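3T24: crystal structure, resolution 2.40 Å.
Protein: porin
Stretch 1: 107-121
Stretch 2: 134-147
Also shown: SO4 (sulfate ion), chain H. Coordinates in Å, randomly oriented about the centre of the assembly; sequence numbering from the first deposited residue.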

ATOM      1  N   ARG A 107     -13.903 -21.087   7.940  1.00 31.24           N
ATOM      2  CA  ARG A 107     -12.631 -21.546   8.464  1.00 31.54           C
ATOM      3  C   ARG A 107     -12.708 -23.034   8.802  1.00 41.39           C
ATOM      4  O   ARG A 107     -13.539 -23.450   9.601  1.00 43.14           O
ATOM      5  CB  ARG A 107     -12.246 -20.737   9.713  1.00 31.75           C
ATOM      6  CG  ARG A 107     -10.975 -21.225  10.426  1.00 36.19           C
ATOM      7  CD  ARG A 107     -10.276 -20.105  11.199  1.00 46.50           C
ATOM      8  NE  ARG A 107     -10.572 -19.955  12.636  1.00 57.79           N
ATOM      9  CZ  ARG A 107     -11.450 -20.652  13.364  1.00 65.94           C
ATOM     10  NH1 ARG A 107     -12.206 -21.605  12.820  1.00 69.64           N
ATOM     11  NH2 ARG A 107     -11.572 -20.385  14.667  1.00 61.44           N
ATOM     12  N   ALA A 108     -11.851 -23.830   8.178  1.00 39.02           N
ATOM     13  CA  ALA A 108     -11.621 -25.205   8.612  1.00 35.52           C
ATOM     14  C   ALA A 108     -10.143 -25.396   8.926  1.00 34.22           C
ATOM     15  O   ALA A 108      -9.274 -24.992   8.154  1.00 40.43           O
ATOM     16  CB  ALA A 108     -12.065 -26.189   7.552  1.00 34.31           C
ATOM     17  N   SER A 109      -9.867 -26.023  10.059  1.00 35.47           N
ATOM     18  CA  SER A 109      -8.504 -26.209  10.541  1.00 35.85           C
ATOM     19  C   SER A 109      -7.755 -24.866  10.511  1.00 42.61           C
ATOM     20  O   SER A 109      -8.048 -23.998  11.324  1.00 43.97           O
ATOM     21  CB  SER A 109      -7.791 -27.321   9.763  1.00 37.70           C
ATOM     22  OG  SER A 109      -6.449 -27.489  10.214  1.00 44.37           O
ATOM     23  N   LYS A 110      -6.812 -24.677   9.586  1.00 38.00           N
ATOM     24  CA  LYS A 110      -6.079 -23.407   9.528  1.00 33.96           C
ATOM     25  C   LYS A 110      -6.191 -22.726   8.170  1.00 31.31           C
ATOM     26  O   LYS A 110      -5.309 -22.002   7.738  1.00 38.05           O
ATOM     27  CB  LYS A 110      -4.622 -23.604   9.927  1.00 36.22           C
ATOM     28  CG  LYS A 110      -4.467 -24.177  11.314  1.00 44.82           C
ATOM     29  CD  LYS A 110      -3.100 -24.808  11.513  1.00 49.28           C
ATOM     30  CE  LYS A 110      -3.123 -25.730  12.722  1.00 60.15           C
ATOM     31  NZ  LYS A 110      -1.993 -26.711  12.725  1.00 64.62           N
ATOM     32  N   SER A 111      -7.302 -22.985   7.509  1.00 31.17           N
ATOM     33  CA  SER A 111      -7.587 -22.455   6.205  1.00 35.42           C
ATOM     34  C   SER A 111      -8.862 -21.646   6.300  1.00 34.26           C
ATOM     35  O   SER A 111      -9.830 -22.078   6.910  1.00 39.58           O
ATOM     36  CB  SER A 111      -7.753 -23.597   5.206  1.00 30.42           C
ATOM     37  OG  SER A 111      -6.570 -24.354   5.147  1.00 39.80           O
ATOM     38  N   THR A 112      -8.847 -20.472   5.690  1.00 33.95           N
ATOM     39  CA  THR A 112      -9.930 -19.505   5.815  1.00 39.73           C
ATOM     40  C   THR A 112     -10.312 -19.021   4.422  1.00 42.28           C
ATOM     41  O   THR A 112      -9.450 -18.603   3.646  1.00 45.95           O
ATOM     42  CB  THR A 112      -9.494 -18.306   6.698  1.00 38.47           C
ATOM     43  OG1 THR A 112      -8.964 -18.799   7.932  1.00 38.52           O
ATOM     44  CG2 THR A 112     -10.657 -17.396   7.028  1.00 35.24           C
ATOM     45  N   LEU A 113     -11.596 -19.126   4.095  1.00 31.73           N
ATOM     46  CA  LEU A 113     -12.130 -18.609   2.843  1.00 33.86           C
ATOM     47  C   LEU A 113     -13.026 -17.394   3.147  1.00 42.20           C
ATOM     48  O   LEU A 113     -13.881 -17.453   4.036  1.00 41.05           O
ATOM     49  CB  LEU A 113     -12.929 -19.687   2.117  1.00 33.02           C
ATOM     50  CG  LEU A 113     -13.779 -19.217   0.935  1.00 39.57           C
ATOM     51  CD1 LEU A 113     -12.869 -18.765  -0.239  1.00 37.49           C
ATOM     52  CD2 LEU A 113     -14.805 -20.275   0.465  1.00 34.79           C
ATOM     53  N   LYS A 114     -12.803 -16.294   2.425  1.00 34.71           N
ATOM     54  CA  LYS A 114     -13.564 -15.066   2.595  1.00 28.44           C
ATOM     55  C   LYS A 114     -14.223 -14.676   1.287  1.00 34.24           C
ATOM     56  O   LYS A 114     -13.572 -14.657   0.245  1.00 37.45           O
ATOM     57  CB  LYS A 114     -12.650 -13.924   3.053  1.00 25.00           C
ATOM     58  CG  LYS A 114     -12.146 -14.089   4.450  1.00 32.33           C
ATOM     59  CD  LYS A 114     -11.285 -12.930   4.941  1.00 33.58           C
ATOM     60  CE  LYS A 114     -10.872 -13.229   6.388  1.00 42.02           C
ATOM     61  NZ  LYS A 114      -9.930 -12.243   6.965  1.00 47.36           N
ATOM     62  N   ILE A 115     -15.507 -14.335   1.342  1.00 33.32           N
ATOM     63  CA  ILE A 115     -16.249 -13.930   0.152  1.00 30.59           C
ATOM     64  C   ILE A 115     -16.942 -12.586   0.386  1.00 33.80           C
ATOM     65  O   ILE A 115     -17.661 -12.411   1.384  1.00 28.69           O
ATOM     66  CB  ILE A 115     -17.320 -14.968  -0.217  1.00 41.27           C
ATOM     67  CG1 ILE A 115     -16.731 -16.384  -0.211  1.00 43.37           C
ATOM     68  CG2 ILE A 115     -17.972 -14.631  -1.544  1.00 26.12           C
ATOM     69  CD1 ILE A 115     -15.664 -16.584  -1.239  1.00 47.91           C
ATOM     70  N   GLY A 116     -16.751 -11.655  -0.550  1.00 31.03           N
ATOM     71  CA  GLY A 116     -17.379 -10.343  -0.480  1.00 27.51           C
ATOM     72  C   GLY A 116     -16.347  -9.225  -0.491  1.00 30.34           C
ATOM     73  O   GLY A 116     -15.522  -9.137  -1.391  1.00 36.76           O
ATOM     74  N   THR A 117     -16.374  -8.386   0.530  1.00 29.91           N
ATOM     75  CA  THR A 117     -15.472  -7.249   0.607  1.00 34.86           C
ATOM     76  C   THR A 117     -14.118  -7.700   1.155  1.00 35.15           C
ATOM     77  O   THR A 117     -14.033  -8.159   2.284  1.00 35.98           O
ATOM     78  CB  THR A 117     -16.098  -6.125   1.465  1.00 36.77           C
ATOM     79  OG1 THR A 117     -17.283  -5.644   0.809  1.00 33.77           O
ATOM     80  CG2 THR A 117     -15.126  -4.973   1.660  1.00 23.67           C
ATOM     81  N   LEU A 118     -13.077  -7.604   0.326  1.00 32.06           N
ATOM     82  CA  LEU A 118     -11.738  -8.068   0.688  1.00 32.46           C
ATOM     83  C   LEU A 118     -10.719  -6.935   0.687  1.00 32.96           C
ATOM     84  O   LEU A 118     -10.856  -5.963  -0.056  1.00 28.62           O
ATOM     85  CB  LEU A 118     -11.263  -9.155  -0.289  1.00 25.16           C
ATOM     86  CG  LEU A 118     -12.252 -10.300  -0.490  1.00 27.04           C
ATOM     87  CD1 LEU A 118     -11.810 -11.166  -1.627  1.00 25.27           C
ATOM     88  CD2 LEU A 118     -12.406 -11.104   0.792  1.00 24.31           C
ATOM     89  N   THR A 119      -9.690  -7.069   1.510  1.00 33.31           N
ATOM     90  CA  THR A 119      -8.593  -6.104   1.487  1.00 37.64           C
ATOM     91  C   THR A 119      -7.271  -6.881   1.615  1.00 39.00           C
ATOM     92  O   THR A 119      -6.614  -6.887   2.656  1.00 39.78           O
ATOM     93  CB  THR A 119      -8.787  -5.002   2.569  1.00 39.30           C
ATOM     94  OG1 THR A 119      -7.947  -3.889   2.272  1.00 58.64           O
ATOM     95  CG2 THR A 119      -8.448  -5.510   3.934  1.00 30.43           C
ATOM     96  N   PRO A 120      -6.903  -7.589   0.544  1.00 36.82           N
ATOM     97  CA  PRO A 120      -5.724  -8.463   0.557  1.00 38.97           C
ATOM     98  C   PRO A 120      -4.440  -7.653   0.755  1.00 36.12           C
ATOM     99  O   PRO A 120      -4.437  -6.466   0.457  1.00 33.25           O
ATOM    100  CB  PRO A 120      -5.768  -9.138  -0.821  1.00 34.04           C
ATOM    101  CG  PRO A 120      -6.632  -8.262  -1.656  1.00 36.71           C
ATOM    102  CD  PRO A 120      -7.588  -7.575  -0.762  1.00 35.92           C
ATOM    103  N   LYS A 121      -3.407  -8.267   1.324  1.00 30.24           N
ATOM    104  CA  LYS A 121      -2.106  -7.602   1.485  1.00 32.65           C
ATOM    105  C   LYS A 121      -1.031  -8.520   0.924  1.00 29.27           C
ATOM    106  O   LYS A 121      -0.523  -9.382   1.619  1.00 33.82           O
ATOM    107  CB  LYS A 121      -1.796  -7.307   2.946  1.00 39.95           C
ATOM    108  CG  LYS A 121      -1.936  -5.863   3.336  1.00 58.79           C
ATOM    109  CD  LYS A 121      -0.601  -5.262   3.752  1.00 70.64           C
ATOM    110  CE  LYS A 121      -0.012  -5.986   4.948  1.00 77.21           C
ATOM    111  NZ  LYS A 121       1.150  -5.237   5.512  1.00 82.28           N
ATOM    112  N   PRO A 134     -10.251   3.541   2.903  1.00 27.08           N
ATOM    113  CA  PRO A 134      -9.471   2.513   2.200  1.00 25.26           C
ATOM    114  C   PRO A 134     -10.076   2.123   0.856  1.00 35.42           C
ATOM    115  O   PRO A 134     -11.287   2.181   0.658  1.00 35.76           O
ATOM    116  CB  PRO A 134      -9.499   1.308   3.170  1.00 26.07           C
ATOM    117  CG  PRO A 134     -10.711   1.524   4.015  1.00 28.07           C
ATOM    118  CD  PRO A 134     -10.887   3.034   4.137  1.00 28.99           C
ATOM    119  N   GLN A 135      -9.203   1.767  -0.075  1.00 32.74           N
ATOM    120  CA  GLN A 135      -9.594   1.080  -1.292  1.00 26.19           C
ATOM    121  C   GLN A 135      -9.982  -0.344  -0.879  1.00 26.05           C
ATOM    122  O   GLN A 135      -9.286  -0.967  -0.081  1.00 29.61           O
ATOM    123  CB  GLN A 135      -8.387   1.053  -2.252  1.00 25.26           C
ATOM    124  CG  GLN A 135      -8.585   0.298  -3.555  1.00 18.91           C
ATOM    125  CD  GLN A 135      -7.291   0.156  -4.347  1.00 27.20           C
ATOM    126  OE1 GLN A 135      -6.240  -0.143  -3.781  1.00 30.56           O
ATOM    127  NE2 GLN A 135      -7.360   0.392  -5.661  1.00 21.14           N
ATOM    128  N   THR A 136     -11.098  -0.854  -1.394  1.00 28.08           N
ATOM    129  CA  THR A 136     -11.486  -2.230  -1.114  1.00 28.57           C
ATOM    130  C   THR A 136     -11.833  -2.952  -2.406  1.00 27.37           C
ATOM    131  O   THR A 136     -12.030  -2.324  -3.434  1.00 24.91           O
ATOM    132  CB  THR A 136     -12.733  -2.309  -0.211  1.00 36.11           C
ATOM    133  OG1 THR A 136     -13.877  -1.863  -0.952  1.00 33.21           O
ATOM    134  CG2 THR A 136     -12.567  -1.462   1.069  1.00 33.43           C
ATOM    135  N   PHE A 137     -11.954  -4.274  -2.333  1.00 30.43           N
ATOM    136  CA  PHE A 137     -12.268  -5.095  -3.495  1.00 29.26           C
ATOM    137  C   PHE A 137     -13.422  -6.050  -3.200  1.00 34.00           C
ATOM    138  O   PHE A 137     -13.691  -6.364  -2.048  1.00 37.24           O
ATOM    139  CB  PHE A 137     -11.036  -5.907  -3.909  1.00 28.47           C
ATOM    140  CG  PHE A 137      -9.905  -5.063  -4.437  1.00 26.55           C
ATOM    141  CD1 PHE A 137      -9.006  -4.480  -3.572  1.00 22.39           C
ATOM    142  CD2 PHE A 137      -9.766  -4.839  -5.796  1.00 18.57           C
ATOM    143  CE1 PHE A 137      -8.005  -3.694  -4.048  1.00 20.61           C
ATOM    144  CE2 PHE A 137      -8.743  -4.052  -6.285  1.00 21.23           C
ATOM    145  CZ  PHE A 137      -7.854  -3.486  -5.409  1.00 19.52           C
ATOM    146  N   GLN A 138     -14.092  -6.515  -4.248  1.00 36.01           N
ATOM    147  CA  GLN A 138     -15.081  -7.575  -4.106  1.00 30.00           C
ATOM    148  C   GLN A 138     -14.543  -8.843  -4.753  1.00 29.17           C
ATOM    149  O   GLN A 138     -13.998  -8.806  -5.853  1.00 35.83           O
ATOM    150  CB  GLN A 138     -16.407  -7.177  -4.768  1.00 29.68           C
ATOM    151  CG  GLN A 138     -16.987  -5.862  -4.277  1.00 37.76           C
ATOM    152  CD  GLN A 138     -17.514  -5.955  -2.858  1.00 43.25           C
ATOM    153  OE1 GLN A 138     -18.275  -6.864  -2.529  1.00 47.15           O
ATOM    154  NE2 GLN A 138     -17.107  -5.020  -2.007  1.00 46.31           N
ATOM    155  N   GLY A 139     -14.696  -9.971  -4.083  1.00 28.08           N
ATOM    156  CA  GLY A 139     -14.242 -11.223  -4.652  1.00 28.42           C
ATOM    157  C   GLY A 139     -14.204 -12.305  -3.601  1.00 31.62           C
ATOM    158  O   GLY A 139     -14.984 -12.291  -2.667  1.00 35.47           O
ATOM    159  N   GLY A 140     -13.276 -13.236  -3.755  1.00 36.97           N
ATOM    160  CA  GLY A 140     -13.140 -14.346  -2.842  1.00 36.85           C
ATOM    161  C   GLY A 140     -11.678 -14.679  -2.684  1.00 34.53           C
ATOM    162  O   GLY A 140     -10.910 -14.635  -3.651  1.00 30.90           O
ATOM    163  N   ALA A 141     -11.287 -15.002  -1.461  1.00 31.03           N
ATOM    164  CA  ALA A 141      -9.887 -15.250  -1.173  1.00 33.39           C
ATOM    165  C   ALA A 141      -9.730 -16.408  -0.195  1.00 39.44           C
ATOM    166  O   ALA A 141     -10.576 -16.647   0.682  1.00 38.56           O
ATOM    167  CB  ALA A 141      -9.214 -13.988  -0.642  1.00 24.32           C
ATOM    168  N   LEU A 142      -8.635 -17.130  -0.372  1.00 34.59           N
ATOM    169  CA  LEU A 142      -8.306 -18.249   0.473  1.00 28.89           C
ATOM    170  C   LEU A 142      -6.919 -18.036   1.046  1.00 34.46           C
ATOM    171  O   LEU A 142      -5.950 -17.805   0.306  1.00 35.73           O
ATOM    172  CB  LEU A 142      -8.310 -19.543  -0.339  1.00 35.24           C
ATOM    173  CG  LEU A 142      -7.855 -20.740   0.482  1.00 53.57           C
ATOM    174  CD1 LEU A 142      -9.046 -21.317   1.289  1.00 60.09           C
ATOM    175  CD2 LEU A 142      -7.218 -21.796  -0.407  1.00 62.75           C
ATOM    176  N   ASN A 143      -6.831 -18.100   2.371  1.00 41.24           N
ATOM    177  CA  ASN A 143      -5.554 -18.129   3.068  1.00 37.06           C
ATOM    178  C   ASN A 143      -5.424 -19.439   3.847  1.00 40.45           C
ATOM    179  O   ASN A 143      -6.361 -19.870   4.521  1.00 44.54           O
ATOM    180  CB  ASN A 143      -5.413 -16.923   3.993  1.00 36.19           C
ATOM    181  CG  ASN A 143      -4.216 -17.039   4.916  1.00 52.64           C
ATOM    182  OD1 ASN A 143      -3.988 -18.082   5.530  1.00 64.87           O
ATOM    183  ND2 ASN A 143      -3.444 -15.976   5.018  1.00 49.90           N
ATOM    184  N   SER A 144      -4.258 -20.067   3.761  1.00 45.47           N
ATOM    185  CA  SER A 144      -4.070 -21.423   4.274  1.00 39.10           C
ATOM    186  C   SER A 144      -2.737 -21.543   5.003  1.00 37.91           C
ATOM    187  O   SER A 144      -1.695 -21.192   4.463  1.00 36.17           O
ATOM    188  CB  SER A 144      -4.116 -22.424   3.116  1.00 38.68           C
ATOM    189  OG  SER A 144      -4.276 -23.751   3.576  1.00 52.44           O
ATOM    190  N   MET A 145      -2.773 -22.063   6.225  1.00 38.52           N
ATOM    191  CA  MET A 145      -1.548 -22.256   6.978  1.00 40.06           C
ATOM    192  C   MET A 145      -1.474 -23.650   7.594  1.00 40.61           C
ATOM    193  O   MET A 145      -1.014 -23.818   8.725  1.00 40.53           O
ATOM    194  CB  MET A 145      -1.433 -21.172   8.046  1.00 47.36           C
ATOM    195  CG  MET A 145      -1.365 -19.772   7.445  1.00 55.71           C
ATOM    196  SD  MET A 145      -1.562 -18.412   8.614  1.00 84.82           S
ATOM    197  CE  MET A 145      -1.263 -17.022   7.524  1.00 80.96           C
ATOM    198  N   GLU A 146      -1.938 -24.655   6.859  1.00 37.30           N
ATOM    199  CA  GLU A 146      -1.988 -26.011   7.435  1.00 39.74           C
ATOM    200  C   GLU A 146      -0.607 -26.537   7.819  1.00 40.40           C
ATOM    201  O   GLU A 146      -0.461 -27.303   8.771  1.00 42.80           O
ATOM    202  CB  GLU A 146      -2.689 -27.002   6.504  1.00 39.98           C
ATOM    203  CG  GLU A 146      -4.154 -26.693   6.250  1.00 40.16           C
ATOM    204  CD  GLU A 146      -5.002 -26.661   7.517  1.00 42.57           C
ATOM    205  OE1 GLU A 146      -5.894 -25.788   7.590  1.00 45.72           O
ATOM    206  OE2 GLU A 146      -4.804 -27.518   8.421  1.00 44.98           O
ATOM    207  N   ILE A 147       0.408 -26.107   7.075  1.00 42.24           N
ATOM    208  CA  ILE A 147       1.765 -26.590   7.273  1.00 41.89           C
ATOM    209  C   ILE A 147       2.668 -25.548   7.929  1.00 45.28           C
ATOM    210  O   ILE A 147       2.788 -24.422   7.438  1.00 48.32           O
ATOM    211  CB  ILE A 147       2.361 -27.068   5.935  1.00 41.31           C
ATOM    212  CG1 ILE A 147       1.595 -28.304   5.456  1.00 42.59           C
ATOM    213  CG2 ILE A 147       3.863 -27.344   6.063  1.00 39.27           C
ATOM    214  CD1 ILE A 147       1.941 -28.732   4.061  1.00 43.72           C
TER
HETATM  215  S   SO4 H 399     -10.432 -13.143  10.808  1.00 78.74           S
HETATM  216  O1  SO4 H 399      -9.289 -12.802  11.664  1.00 78.96           O
HETATM  217  O2  SO4 H 399     -11.618 -13.308  11.650  1.00 74.56           O
HETATM  218  O3  SO4 H 399     -10.679 -12.063   9.855  1.00 86.64           O
HETATM  219  O4  SO4 H 399     -10.154 -14.366  10.051  1.00 67.90           O
HETATM  220  O   HOH W   1     -19.816  -7.037  -0.079  1.00 48.18           O
HETATM  221  O   HOH W   2      -7.313  -0.611   1.618  1.00 45.66           O

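The two stretches of this porin run side by side as antiparallel strands, the axes of 111-115 and 140-144 approaching to 4.7 Å with their directions 169° apart. Paired backbone hydrogen bonds recur at every second residue. T112 N donates to N143 O (2.8 Å) and N143 N returns to T112 O (3.0 Å); K114 N to A141 O (2.8 Å) and A141 N to K114 O (2.9 Å) repeat the pattern. The pairs between them, S111 with S144, L113 with L142 and I115 with G140, are not hydrogen-bonded to each other through their backbones and lie closer, at CA-CA distances of 4.1 to 4.5 Å. There, CA-H...O contacts such as G140 CA to K114 O (3.1 Å) supplement the ladder.

The chain turns a corner at G116 and T117 in one stretch and at G139 in the other, yet the register is unbroken: G116 N binds G139 O at 2.8 Å and G139 N binds G116 O at 2.9 Å. At the backbone angles of both glycines a CB would be jammed against the preceding carbonyl oxygen. Pairing continues beyond the corner with L118 N to F137 O (2.7 Å) and F137 N to L118 O (3.0 Å).

G140 is constrained differently, by its neighbour across the strands: I115 CD1 packs 3.7 Å from G140 CA, and an ideal CB on G140 would clash with that methyl. The side chain of L118 lies against the backbone of the partner strand, its CD1 3.3 Å from G140 N, and L118 CD1 reaches A141 CB at 4.0 Å. On the face that carries T117 and Q138, Q138 NE2 donates to T117 OG1 (2.9 Å). A water links the same two side chains, accepting from T117 OG1 at 3.0 Å and donating to Q138 OE1 at 2.9 Å.

At the other end, a type II' turn from A108 to S111 presents several donors to the carboxylate of E146. S109 OG reaches E146 OE2 at 2.4 Å, and K110 N reaches E146 OE1 at 2.5 Å, both very short for hydrogen bonds; S111 OG also donates to E146 OE1, at 2.9 Å. S111 OG in turn accepts from S144 OG at 2.8 Å, so the two serines and the glutamate form a short relay. M145 N to K110 O (3.0 Å) adds a backbone tie to the turn. The CA-to-CB bond of K114 points to the face of the sheet that also carries A141, but the extended chain beyond it departs from the partner strand, and K114 NZ donates to O3 of the sulfate ion at 3.0 Å.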